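Local coordinates for inositol monophosphatase family protein (Staphylococcus aureus, PDB 5I3S) that probably hydrolyses phosphate monoesters such as inositol monophosphate, releasing inorganic phosphate, at residues Q149-I154 and S177-G182; N195-M200 and V241-L246. All coordinates share one frame; numbering follows the deposited sequence.

Both contacts are made within one five-stranded mixed sheet, whose order is 177-179, 151-153, 198-201, 237-242, 222-224. Contact 1 joins the first two of these strands and contact 2 the third and fourth, their centres about 9 Å apart. Between them strands 151-153 and 198-201 are neighbours: Gly153 N lies 2.6 Å from Ala198 O, a probable hydrogen bond, and the carboxylate of Glu197 reaches back so that OE1 is 2.9 Å from Ile151 N. Both contacts also approach the bound phosphate ion, probably from the crystallisation liquor: the side chain of Ala180 in contact 1 is about 4 Å from it, and Tyr199 in contact 2 bonds to it through its hydroxyl.

Contact 1 of 2, residues Q149-I154 and S177-G182; sequences QSIIGI and SARAYG
Ile151 CG2 stands anti to its backbone N, while Arg179 CG lies beside its own N and anti to the carbonyl carbon (chi1 -57°); the two carbons meet closely, Ile151 CG2 to Arg179 CG 3.4 Å. The arginine chain bends at chi2 (-71°), which turns CD aside; farther out its guanidinium lies beside Ser177 and Ala178 of its own strand, and the Ile151 and Arg179 side chains cross obliquely. Ile151 CG2, offset toward the rim, and CD1 lie over one face of the guanidinium. NH1 of Arg179 then bonds to Ser177 OG at 2.7 Å, somewhat out of the guanidinium plane, and to Ala178 O at 3.1 Å; that oxygen lies in the guanidinium plane, while NH1 stands well above the Ala178 carbonyl plane. The backbones pair in parallel: Ile152 N donates to Ser177 O (3.2 Å), Arg179 N to Ile152 O (2.9 Å) and Ile154 N to Arg179 O (2.9 Å). On the reverse face of the sheet Ile152 CG1 touches Ala178 CB at 4.1 Å. This is the strand pair of a beta-alpha-beta crossover, and its helix 164-174 packs on the Ile152 face, Ile171 meeting Ile152 and Phe168 meeting Ile154. The Ile151 and Arg179 face turns to the second subunit, whose Asn90 OD1 accepts from Arg179 NH2. Within the chain, strand 177-179 is the sheet's edge and 151-153 passes the pairing on to strand 198-201.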
loop_
_atom_site.group_PDB
_atom_site.type_symbol
_atom_site.label_atom_id
_atom_site.label_comp_id
_atom_site.label_asym_id
_atom_site.label_seq_id
_atom_site.Cartn_x
_atom_site.Cartn_y
_atom_site.Cartn_z
ATOM N N GLN A 149 -9.750 -13.744 9.349
ATOM C CA GLN A 149 -9.280 -13.981 7.979
ATOM C C GLN A 149 -9.284 -12.729 7.105
ATOM O O GLN A 149 -9.233 -12.830 5.900
ATOM C CB GLN A 149 -10.183 -15.037 7.282
ATOM C CG GLN A 149 -9.771 -16.474 7.549
ATOM C CD GLN A 149 -10.586 -17.096 8.665
ATOM O OE1 GLN A 149 -11.831 -17.135 8.598
ATOM N NE2 GLN A 149 -9.900 -17.583 9.711
ATOM N N SER A 150 -9.390 -11.550 7.688
ATOM C CA SER A 150 -9.460 -10.318 6.883
ATOM C C SER A 150 -8.132 -9.561 6.973
ATOM O O SER A 150 -7.428 -9.650 7.980
ATOM C CB SER A 150 -10.605 -9.430 7.371
ATOM O OG SER A 150 -11.810 -10.161 7.426
ATOM N N ILE A 151 -7.812 -8.854 5.896
ATOM C CA ILE A 151 -6.803 -7.787 5.844
ATOM C C ILE A 151 -7.507 -6.462 5.903
ATOM O O ILE A 151 -8.459 -6.253 5.157
ATOM C CB ILE A 151 -6.091 -7.757 4.476
ATOM C CG1 ILE A 151 -5.518 -9.137 4.122
ATOM C CG2 ILE A 151 -4.956 -6.735 4.491
ATOM C CD1 ILE A 151 -4.789 -9.113 2.780
ATOM N N ILE A 152 -6.961 -5.545 6.698
ATOM C CA ILE A 152 -7.536 -4.260 6.964
ATOM C C ILE A 152 -6.581 -3.157 6.651
ATOM O O ILE A 152 -5.377 -3.327 6.733
ATOM C CB ILE A 152 -7.934 -4.098 8.450
ATOM C CG1 ILE A 152 -6.720 -4.045 9.377
ATOM C CG2 ILE A 152 -8.843 -5.272 8.856
ATOM C CD1 ILE A 152 -7.094 -3.861 10.821
ATOM N N GLY A 153 -7.155 -2.012 6.322
ATOM C CA GLY A 153 -6.430 -0.827 6.048
ATOM C C GLY A 153 -6.447 0.062 7.271
ATOM O O GLY A 153 -7.538 0.396 7.761
ATOM N N ILE A 154 -5.258 0.469 7.733
ATOM C CA ILE A 154 -5.145 1.394 8.837
ATOM C C ILE A 154 -3.743 1.968 8.876
ATOM O O ILE A 154 -2.775 1.213 8.837
ATOM C CB ILE A 154 -5.499 0.721 10.192
ATOM C CG1 ILE A 154 -5.470 1.734 11.330
ATOM C CG2 ILE A 154 -4.574 -0.445 10.533
ATOM C CD1 ILE A 154 -5.978 1.129 12.638
ATOM N N SER A 177 -3.836 -9.581 8.711
ATOM C CA SER A 177 -2.783 -8.580 8.561
ATOM C C SER A 177 -3.331 -7.181 8.280
ATOM O O SER A 177 -4.556 -6.970 8.216
ATOM C CB SER A 177 -1.757 -8.980 7.466
ATOM O OG SER A 177 -0.664 -8.061 7.458
ATOM N N ALA A 178 -2.391 -6.213 8.181
ATOM C CA ALA A 178 -2.747 -4.826 7.957
ATOM C C ALA A 178 -1.905 -4.175 6.864
ATOM O O ALA A 178 -0.715 -4.462 6.725
ATOM C CB ALA A 178 -2.629 -4.036 9.261
ATOM N N ARG A 179 -2.540 -3.197 6.207
ATOM C CA ARG A 179 -2.040 -2.480 5.052
ATOM C C ARG A 179 -2.364 -0.995 5.231
ATOM O O ARG A 179 -3.226 -0.642 6.012
ATOM C CB ARG A 179 -2.737 -2.988 3.772
ATOM C CG ARG A 179 -2.618 -4.468 3.504
ATOM C CD ARG A 179 -1.181 -4.835 3.099
ATOM N NE ARG A 179 -1.044 -6.253 2.791
ATOM C CZ ARG A 179 -0.728 -7.211 3.651
ATOM N NH1 ARG A 179 -0.472 -6.954 4.951
ATOM N NH2 ARG A 179 -0.623 -8.456 3.204
ATOM N N ALA A 180 -1.674 -0.131 4.485
ATOM C CA ALA A 180 -1.972 1.296 4.433
ATOM C C ALA A 180 -1.325 1.882 3.200
ATOM O O ALA A 180 -0.107 1.739 2.991
ATOM C CB ALA A 180 -1.423 2.013 5.682
ATOM N N TYR A 181 -2.131 2.555 2.403
ATOM C CA TYR A 181 -1.761 2.964 1.051
ATOM C C TYR A 181 -1.692 4.446 0.888
ATOM O O TYR A 181 -1.093 4.929 -0.055
ATOM C CB TYR A 181 -2.745 2.357 0.051
ATOM C CG TYR A 181 -2.820 0.817 0.095
ATOM C CD1 TYR A 181 -1.688 0.023 -0.121
ATOM C CD2 TYR A 181 -4.024 0.163 0.284
ATOM C CE1 TYR A 181 -1.758 -1.377 -0.111
ATOM C CE2 TYR A 181 -4.110 -1.233 0.302
ATOM C CZ TYR A 181 -2.967 -2.001 0.118
ATOM O OH TYR A 181 -3.071 -3.370 0.142
ATOM N N GLY A 182 -2.312 5.190 1.801
ATOM C CA GLY A 182 -2.083 6.632 1.899
ATOM C C GLY A 182 -3.053 7.469 1.074
ATOM O O GLY A 182 -2.864 8.678 1.016
#

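Contact 2 of 2, residues N195-M200 and V241-L246; sequences NLEAYM and VGNRGL. With PO4 (phosphate ion), chain E.
An antiparallel strand pair, one strand of which leads through an N-cap into a helix, brings Tyr199 against Val241 and Glu197 against Asn243, beside a bound phosphate ion, probably from the crystallisation liquor. Tyr199 and Val241 form a hydrogen-bonded pair: Tyr199 N donates to Val241 O and Val241 N to Tyr199 O, each at 3.0 Å. A third bond, Asn243 N to Glu197 O (3.3 Å), prolongs the pairing past Gly242, which lacks a side chain and lets its CA come within 4.1 Å of Ala198 CA. On one face Val241 CG2 rests on Tyr199 CB at 3.9 Å. The tyrosine CG is anti to its backbone N (chi1 169°); Val241 CG2 stays by the ring edge, near its plane, while the far end of the ring leads away to the phosphate. Its hydroxyl donates to phosphate O4, which lies at the ring edge and in its plane, with Tyr199 OH to O4 2.6 Å. On the other face the methyl CD2 of Leu246 sits 3.3 Å from Glu197 O and also touches Ala198 CB. The Glu197 and Asn243 side chains run side by side, with Asn243 ND2 against Glu197 CG and the carboxylate and amide planes 88° apart. Asn243 is the N-cap: its OD1 accepts from Leu246 N at 3.1 Å, the donor standing above the amide carbonyl plane, while ND2 is taken by Ser145 OG. Glu197 OE2 bonds to His93 ND1 of the second subunit. Helix 184-193 packs against Tyr199 through Ala184, Glu187 and Val191; strand 222-224 flanks Val241 through Ala223, and helix 244-255 leads onward from the cap.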
loop_
_atom_site.group_PDB
_atom_site.type_symbol
_atom_site.label_atom_id
_atom_site.label_comp_id
_atom_site.label_asym_id
_atom_site.label_seq_id
_atom_site.Cartn_x
_atom_site.Cartn_y
_atom_site.Cartn_z
ATOM N N ASN A 195 -10.043 -5.863 -2.359
ATOM C CA ASN A 195 -8.622 -5.884 -2.035
ATOM C C ASN A 195 -8.313 -5.713 -0.539
ATOM O O ASN A 195 -7.265 -6.175 -0.059
ATOM C CB ASN A 195 -7.849 -4.848 -2.871
ATOM C CG ASN A 195 -7.358 -5.427 -4.190
ATOM O OD1 ASN A 195 -7.842 -6.495 -4.662
ATOM N ND2 ASN A 195 -6.382 -4.746 -4.804
ATOM N N LEU A 196 -9.205 -5.041 0.176
ATOM C CA LEU A 196 -9.177 -4.979 1.619
ATOM C C LEU A 196 -10.588 -5.314 2.107
ATOM O O LEU A 196 -11.563 -4.916 1.471
ATOM C CB LEU A 196 -8.831 -3.565 2.089
ATOM C CG LEU A 196 -7.486 -2.905 1.774
ATOM C CD1 LEU A 196 -7.452 -1.470 2.314
ATOM C CD2 LEU A 196 -6.370 -3.740 2.382
ATOM N N GLU A 197 -10.692 -5.995 3.239
ATOM C CA GLU A 197 -11.972 -6.336 3.812
ATOM C C GLU A 197 -12.465 -5.217 4.653
ATOM O O GLU A 197 -13.672 -5.051 4.768
ATOM C CB GLU A 197 -11.943 -7.640 4.638
ATOM C CG GLU A 197 -11.962 -8.936 3.815
ATOM C CD GLU A 197 -10.624 -9.381 3.250
ATOM O OE1 GLU A 197 -9.551 -8.805 3.537
ATOM O OE2 GLU A 197 -10.631 -10.380 2.521
ATOM N N ALA A 198 -11.568 -4.424 5.226
ATOM C CA ALA A 198 -11.984 -3.182 5.853
ATOM C C ALA A 198 -10.878 -2.129 5.890
ATOM O O ALA A 198 -9.700 -2.438 5.756
ATOM C CB ALA A 198 -12.467 -3.449 7.261
ATOM N N TYR A 199 -11.310 -0.890 6.119
ATOM C CA TYR A 199 -10.479 0.275 6.216
ATOM C C TYR A 199 -11.057 1.182 7.338
ATOM O O TYR A 199 -12.277 1.315 7.497
ATOM C CB TYR A 199 -10.480 1.024 4.879
ATOM C CG TYR A 199 -9.847 2.385 4.958
ATOM C CD1 TYR A 199 -8.494 2.520 5.296
ATOM C CD2 TYR A 199 -10.578 3.542 4.696
ATOM C CE1 TYR A 199 -7.883 3.760 5.380
ATOM C CE2 TYR A 199 -9.993 4.807 4.794
ATOM C CZ TYR A 199 -8.624 4.909 5.112
ATOM O OH TYR A 199 -8.016 6.152 5.269
ATOM N N MET A 200 -10.171 1.864 8.064
ATOM C CA MET A 200 -10.602 2.744 9.106
ATOM C C MET A 200 -9.584 3.882 9.301
ATOM O O MET A 200 -8.351 3.758 8.993
ATOM C CB MET A 200 -10.860 1.936 10.413
ATOM C CG MET A 200 -9.614 1.238 10.956
ATOM S SD MET A 200 -9.879 -0.332 11.804
ATOM C CE MET A 200 -10.235 -1.384 10.420
ATOM N N VAL A 241 -15.299 1.219 7.197
ATOM C CA VAL A 241 -15.938 0.650 6.014
ATOM C C VAL A 241 -15.455 -0.767 5.827
ATOM O O VAL A 241 -14.321 -1.133 6.220
ATOM C CB VAL A 241 -15.705 1.448 4.726
ATOM C CG1 VAL A 241 -16.211 2.873 4.877
ATOM C CG2 VAL A 241 -14.265 1.458 4.288
ATOM N N GLY A 242 -16.330 -1.578 5.263
ATOM C CA GLY A 242 -16.032 -2.977 5.133
ATOM C C GLY A 242 -17.164 -3.758 4.477
ATOM O O GLY A 242 -18.223 -3.214 4.188
ATOM N N ASN A 243 -16.926 -5.035 4.288
ATOM C CA ASN A 243 -18.015 -5.959 4.008
ATOM C C ASN A 243 -18.916 -6.015 5.247
ATOM O O ASN A 243 -18.473 -5.742 6.363
ATOM C CB ASN A 243 -17.500 -7.331 3.522
ATOM C CG ASN A 243 -16.810 -8.188 4.595
ATOM O OD1 ASN A 243 -17.429 -8.665 5.557
ATOM N ND2 ASN A 243 -15.550 -8.502 4.362
ATOM N N ARG A 244 -20.197 -6.242 5.020
ATOM C CA ARG A 244 -21.232 -6.279 6.062
ATOM C C ARG A 244 -20.819 -7.015 7.267
ATOM O O ARG A 244 -20.781 -6.453 8.360
ATOM C CB ARG A 244 -22.528 -6.858 5.517
ATOM C CG ARG A 244 -23.287 -5.782 4.782
ATOM C CD ARG A 244 -24.422 -6.244 3.878
ATOM N NE ARG A 244 -24.911 -5.030 3.229
ATOM C CZ ARG A 244 -25.680 -4.089 3.798
ATOM N NH1 ARG A 244 -26.158 -4.233 5.031
ATOM N NH2 ARG A 244 -26.003 -2.990 3.110
ATOM N N GLY A 245 -20.412 -8.249 7.048
ATOM C CA GLY A 245 -20.095 -9.136 8.143
ATOM C C GLY A 245 -19.025 -8.570 9.068
ATOM O O GLY A 245 -19.129 -8.565 10.291
ATOM N N LEU A 246 -17.948 -8.086 8.516
ATOM C CA LEU A 246 -16.957 -7.764 9.445
ATOM C C LEU A 246 -16.958 -6.312 9.863
ATOM O O LEU A 246 -16.328 -5.966 10.868
ATOM C CB LEU A 246 -15.660 -8.231 8.949
ATOM C CG LEU A 246 -14.700 -7.156 8.706
ATOM C CD1 LEU A 246 -13.387 -7.860 8.941
ATOM C CD2 LEU A 246 -15.064 -6.606 7.319
HETATM P P PO4 E . -4.294 6.359 5.246
HETATM O O1 PO4 E . -4.682 6.735 3.831
HETATM O O2 PO4 E . -3.303 7.324 5.784
HETATM O O3 PO4 E . -3.715 4.955 5.163
HETATM O O4 PO4 E . -5.547 6.309 6.086
#